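Local coordinates for ribonuclease (Nicotiana glutinosa, PDB 1IYB), which probably cleaves single-stranded RNA by way of 2',3'-cyclic phosphates, as other T2-family ribonucleases do, and binds guanosine-5'-monophosphate in its base-binding site, at residues N150-A155 against P160-N165; F11-Q16 against N123-L128. All coordinates share one frame; numbering follows the deposited sequence.

Contact 1: residues N150-A155 against P160-N165; sequences NAIRSA and PGIECN
Ile152 and Pro160 make the main touch. The CG2 methyl of Ile152 rests on the proline ring, 3.7 Å from Pro160 CG. The branch point follows close behind, with Ile152 CB 3.8 Å from the same ring carbon. Ile152 CD1 reaches Pro160 CG as well, at 3.9 Å, so three atoms of Ile152 (CB, CG2 and CD1) lie within 4 Å of Pro160 CG. The two side chains meet at a slant. In Ile152, CG2 is anti to the backbone N and CG1 is anti to the carbonyl carbon (chi1 -66°), which lets the methyl and the longer branch both face the ring. That longer branch ends near the next inward-facing side chain, with Ile152 CD1 4.5 Å from Ile162 CD1. These are purely apolar contacts; no hydrogen bond joins the two segments.

The motif is a helix packed on an edge strand that follows it after a short turn. Helix 145-156 lies against the start of strand 161-166, the outermost strand on its side of the four-stranded antiparallel sheet of the T2 ribonuclease fold.

Further out, Arg153 extends away from Pro160. Its guanidinium carries Asn150 OD1 about 3.2 Å above one face, toward the rim. Ile152 also meets Leu127 and Ile130 of helix 127-133. Ile162 also reaches Leu145 and Ile148, one to two turns before Ile152 in helix 145-156, and Pro160 touches Ile179. Gly161 shares a backbone hydrogen bond with Tyr178, and Cys164 forms a disulfide with Cys199.

Contact 2: residues F11-Q16 against N123-L128; sequences FYFVQQ and NQINLL. With 5GP (guanosine-5'-monophosphate), chain C.
The Gln15 side-chain amide carries this contact, with Leu127 on one face. Leu127 CD1 sits over the amide plane, 3.4 Å from Gln15 NE2. On the other side lies the Phe13 ring, whose CE2 is 3.4 Å from Gln15 NE2. Within the amide plane, Gln15 NE2 donates to Ile125 O at 3.2 Å. The bond is nearly straight, 172° at the hydrogen, and also lies in the carbonyl plane of Ile125. Here a central strand of the antiparallel sheet of the T2 ribonuclease fold meets the junction between helices 111-124 and 127-133.

Gln15 OE1 accepts a hydrogen bond from a water at 2.6 Å. The same water accepts from Leu127 N at 3.0 Å, so both ends of the amide are tied to the helix junction. With a leucine in place of Gln15, Ile125 O would probably lose its side-chain donor and the water its acceptor. Beside the amide, Phe13 CD2 packs obliquely against Ile125 CD1 at 4.3 Å. Asn126, between Ile125 and Leu127 in the chain, N-caps helix 127-133 through OD1 to the Glu129 backbone N.

Side chains alternate along the strand. Phe13 and Gln15 point to the helices, while Val14 and Gln16 point away. Gln16 reaches guanosine-5'-monophosphate with its chain extended beyond CG. Its amide is turned about 41° from the base plane. One amide that both accepts and donates suits guanine and probably helps select it. Lys100, Thr82, Leu83, His96 and His101 also bond the nucleotide. Gln16 OE1 takes both N1, at 2.8 Å, and N2 of the base, while Gln16 NE2 donates to O6 at 3.1 Å.

The chain first lays down strand 10-16. It then runs through 106 residues, including strand 41-48 and most of the helices, before residues 123-128 come back to this strand. Contact 2 thus closes a long loop. Contact 1 opens only after that and closes a short one, with four residues between its segments, the first still helical, where helix 145-156 turns into strand 161-166. The two are in series; neither nests in nor crosses the other. They act on one sheet, where strand 172-182 lies between strands 10-16 and 161-166. Their centres are 10 Å apart, and Ile152 CD1 packs on Leu127 CD2 at 4.0 Å, so helix 145-156 touches the start of helix 127-133.

Contact 1: residues N150-A155 against P160-N165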
# COMPACT_ATOMS: atom_id res chain seq x y z
N ASN A 150 8.44 -20.73 20.81
CA ASN A 150 8.46 -20.95 22.25
C ASN A 150 9.72 -20.48 22.96
O ASN A 150 9.66 -20.09 24.12
CB ASN A 150 8.18 -22.43 22.54
CG ASN A 150 6.78 -22.85 22.10
OD1 ASN A 150 5.86 -22.03 22.08
ND2 ASN A 150 6.62 -24.12 21.77
N ALA A 151 10.85 -20.50 22.27
CA ALA A 151 12.09 -20.03 22.87
C ALA A 151 11.92 -18.53 23.14
O ALA A 151 12.31 -18.02 24.18
CB ALA A 151 13.26 -20.26 21.92
N ILE A 152 11.31 -17.84 22.18
CA ILE A 152 11.09 -16.40 22.31
C ILE A 152 10.02 -16.10 23.37
O ILE A 152 10.18 -15.20 24.18
CB ILE A 152 10.69 -15.79 20.95
CG1 ILE A 152 11.88 -15.91 19.99
CG2 ILE A 152 10.27 -14.34 21.13
CD1 ILE A 152 11.52 -15.65 18.54
N ARG A 153 8.94 -16.88 23.36
CA ARG A 153 7.88 -16.67 24.33
C ARG A 153 8.39 -16.84 25.76
O ARG A 153 8.05 -16.06 26.65
CB ARG A 153 6.72 -17.64 24.08
CG ARG A 153 5.54 -17.41 25.01
CD ARG A 153 4.41 -18.37 24.71
NE ARG A 153 4.79 -19.76 24.93
CZ ARG A 153 3.98 -20.79 24.76
NH1 ARG A 153 2.72 -20.60 24.37
NH2 ARG A 153 4.42 -22.03 24.97
N SER A 154 9.20 -17.87 25.99
CA SER A 154 9.73 -18.12 27.32
C SER A 154 10.64 -16.98 27.77
O SER A 154 10.72 -16.67 28.97
CB SER A 154 10.52 -19.43 27.35
OG SER A 154 9.68 -20.53 27.08
N ALA A 155 11.32 -16.35 26.82
CA ALA A 155 12.23 -15.26 27.13
C ALA A 155 11.59 -13.91 27.38
O ALA A 155 11.87 -13.27 28.40
CB ALA A 155 13.27 -15.13 26.01
N PRO A 160 5.60 -14.63 19.59
CA PRO A 160 5.98 -13.88 18.39
C PRO A 160 5.33 -14.40 17.11
O PRO A 160 4.79 -15.50 17.07
CB PRO A 160 7.48 -14.07 18.35
CG PRO A 160 7.61 -15.50 18.76
CD PRO A 160 6.67 -15.59 19.95
N GLY A 161 5.40 -13.57 16.08
CA GLY A 161 4.90 -13.94 14.77
C GLY A 161 6.15 -14.25 13.97
O GLY A 161 7.13 -13.51 14.04
N ILE A 162 6.14 -15.35 13.22
CA ILE A 162 7.31 -15.74 12.43
C ILE A 162 7.00 -15.73 10.93
O ILE A 162 6.03 -16.34 10.49
CB ILE A 162 7.78 -17.17 12.82
CG1 ILE A 162 7.97 -17.27 14.34
CG2 ILE A 162 9.08 -17.49 12.10
CD1 ILE A 162 9.01 -16.32 14.91
N GLU A 163 7.83 -15.04 10.16
CA GLU A 163 7.65 -14.96 8.72
C GLU A 163 8.84 -15.61 8.03
O GLU A 163 9.99 -15.42 8.44
CB GLU A 163 7.57 -13.50 8.26
CG GLU A 163 7.24 -13.34 6.78
CD GLU A 163 7.50 -11.94 6.25
OE1 GLU A 163 7.50 -10.99 7.06
OE2 GLU A 163 7.70 -11.80 5.03
N CYS A 164 8.56 -16.38 6.99
CA CYS A 164 9.60 -17.07 6.24
C CYS A 164 9.61 -16.66 4.78
O CYS A 164 8.62 -16.16 4.26
CB CYS A 164 9.38 -18.59 6.30
SG CYS A 164 9.55 -19.30 7.96
N ASN A 165 10.76 -16.83 4.14
CA ASN A 165 10.89 -16.57 2.72
C ASN A 165 11.69 -17.75 2.19
O ASN A 165 11.96 -18.70 2.94
CB ASN A 165 11.56 -15.21 2.42
CG ASN A 165 13.05 -15.18 2.73
OD1 ASN A 165 13.76 -14.27 2.27
ND2 ASN A 165 13.54 -16.12 3.51

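Contact 2: residues F11-Q16 against N123-L128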
# COMPACT_ATOMS: atom_id res chain seq x y z
N PHE A 11 1.11 -1.94 17.38
CA PHE A 11 2.28 -1.93 16.50
C PHE A 11 2.88 -3.32 16.36
O PHE A 11 2.83 -4.13 17.28
CB PHE A 11 3.45 -1.10 17.05
CG PHE A 11 3.16 0.35 17.29
CD1 PHE A 11 2.66 0.78 18.51
CD2 PHE A 11 3.52 1.31 16.34
CE1 PHE A 11 2.52 2.14 18.80
CE2 PHE A 11 3.39 2.67 16.61
CZ PHE A 11 2.89 3.09 17.84
N TYR A 12 3.48 -3.56 15.20
CA TYR A 12 4.24 -4.79 14.97
C TYR A 12 5.67 -4.26 15.00
O TYR A 12 6.00 -3.33 14.26
CB TYR A 12 4.01 -5.37 13.57
CG TYR A 12 2.82 -6.30 13.41
CD1 TYR A 12 1.98 -6.16 12.31
CD2 TYR A 12 2.56 -7.32 14.32
CE1 TYR A 12 0.90 -7.02 12.12
CE2 TYR A 12 1.47 -8.19 14.14
CZ TYR A 12 0.65 -8.02 13.03
OH TYR A 12 -0.44 -8.85 12.83
N PHE A 13 6.51 -4.80 15.88
CA PHE A 13 7.92 -4.40 15.88
C PHE A 13 8.56 -5.54 15.09
O PHE A 13 8.60 -6.68 15.55
CB PHE A 13 8.50 -4.33 17.30
CG PHE A 13 9.98 -4.08 17.33
CD1 PHE A 13 10.53 -2.97 16.68
CD2 PHE A 13 10.83 -4.96 17.98
CE1 PHE A 13 11.91 -2.75 16.68
CE2 PHE A 13 12.21 -4.75 17.99
CZ PHE A 13 12.75 -3.64 17.34
N VAL A 14 9.05 -5.21 13.89
CA VAL A 14 9.60 -6.21 12.98
C VAL A 14 11.11 -6.19 12.81
O VAL A 14 11.70 -5.14 12.55
CB VAL A 14 8.95 -6.03 11.59
CG1 VAL A 14 9.36 -7.17 10.66
CG2 VAL A 14 7.43 -5.96 11.73
N GLN A 15 11.72 -7.36 12.96
CA GLN A 15 13.17 -7.51 12.80
C GLN A 15 13.44 -8.53 11.69
O GLN A 15 12.71 -9.52 11.55
CB GLN A 15 13.82 -7.98 14.10
CG GLN A 15 13.74 -6.96 15.22
CD GLN A 15 14.57 -7.38 16.42
OE1 GLN A 15 15.80 -7.46 16.33
NE2 GLN A 15 13.91 -7.65 17.54
N GLN A 16 14.49 -8.29 10.92
CA GLN A 16 14.86 -9.17 9.81
C GLN A 16 16.20 -9.85 10.04
O GLN A 16 17.10 -9.29 10.67
CB GLN A 16 14.93 -8.37 8.50
CG GLN A 16 15.96 -7.23 8.52
CD GLN A 16 16.16 -6.57 7.16
OE1 GLN A 16 15.45 -6.85 6.20
NE2 GLN A 16 17.13 -5.66 7.08
N ASN A 123 17.03 -3.29 21.66
CA ASN A 123 17.92 -3.65 22.76
C ASN A 123 17.19 -4.54 23.76
O ASN A 123 17.80 -5.40 24.39
CB ASN A 123 18.43 -2.38 23.45
CG ASN A 123 19.34 -2.68 24.62
OD1 ASN A 123 20.43 -3.23 24.45
ND2 ASN A 123 18.91 -2.31 25.82
N GLN A 124 15.89 -4.32 23.90
CA GLN A 124 15.04 -5.08 24.82
C GLN A 124 14.81 -6.51 24.33
O GLN A 124 14.70 -7.45 25.12
CB GLN A 124 13.69 -4.38 24.96
CG GLN A 124 12.69 -5.05 25.90
CD GLN A 124 11.26 -4.55 25.69
OE1 GLN A 124 11.04 -3.38 25.38
NE2 GLN A 124 10.29 -5.44 25.87
N ILE A 125 14.74 -6.67 23.01
CA ILE A 125 14.48 -7.97 22.40
C ILE A 125 15.61 -8.42 21.49
O ILE A 125 15.55 -8.26 20.27
CB ILE A 125 13.17 -7.89 21.59
CG1 ILE A 125 12.06 -7.32 22.48
CG2 ILE A 125 12.79 -9.27 21.08
CD1 ILE A 125 10.79 -6.99 21.74
N ASN A 126 16.66 -9.00 22.09
CA ASN A 126 17.80 -9.49 21.33
C ASN A 126 17.47 -10.91 20.89
O ASN A 126 17.68 -11.87 21.63
CB ASN A 126 19.06 -9.50 22.21
CG ASN A 126 20.32 -9.75 21.41
OD1 ASN A 126 20.34 -10.57 20.49
ND2 ASN A 126 21.39 -9.05 21.76
N LEU A 127 16.95 -11.03 19.67
CA LEU A 127 16.53 -12.31 19.14
C LEU A 127 17.65 -13.33 18.95
O LEU A 127 17.47 -14.51 19.22
CB LEU A 127 15.80 -12.10 17.82
CG LEU A 127 14.50 -11.30 17.97
CD1 LEU A 127 13.98 -10.91 16.59
CD2 LEU A 127 13.47 -12.14 18.72
N LEU A 128 18.81 -12.88 18.48
CA LEU A 128 19.92 -13.80 18.28
C LEU A 128 20.30 -14.44 19.61
O LEU A 128 20.47 -15.66 19.69
CB LEU A 128 21.13 -13.09 17.69
CG LEU A 128 22.35 -13.99 17.45
CD1 LEU A 128 22.03 -15.00 16.36
CD2 LEU A 128 23.55 -13.15 17.05
P 5GP C . 7.74 -2.12 4.49
O1P 5GP C . 6.32 -1.86 4.24
O2P 5GP C . 8.26 -1.39 5.72
O3P 5GP C . 8.01 -3.66 4.61
O5' 5GP C . 8.71 -1.66 3.25
C5' 5GP C . 10.14 -1.99 3.22
C4' 5GP C . 10.90 -1.48 1.97
O4' 5GP C . 12.18 -0.89 2.47
C3' 5GP C . 11.37 -2.47 0.91
O3' 5GP C . 10.38 -2.77 -0.07
C2' 5GP C . 12.59 -1.80 0.27
O2' 5GP C . 12.22 -0.92 -0.82
C1' 5GP C . 13.21 -1.06 1.44
N9 5GP C . 14.49 -1.56 2.03
C8 5GP C . 15.74 -0.96 2.07
N7 5GP C . 16.65 -1.61 2.76
C5 5GP C . 15.94 -2.73 3.22
C6 5GP C . 16.40 -3.82 4.03
O6 5GP C . 17.52 -3.99 4.50
N1 5GP C . 15.36 -4.77 4.28
C2 5GP C . 14.06 -4.65 3.79
N2 5GP C . 13.25 -5.66 4.14
N3 5GP C . 13.63 -3.63 3.02
C4 5GP C . 14.62 -2.71 2.78
O HOH W 1 17.53 -8.67 17.88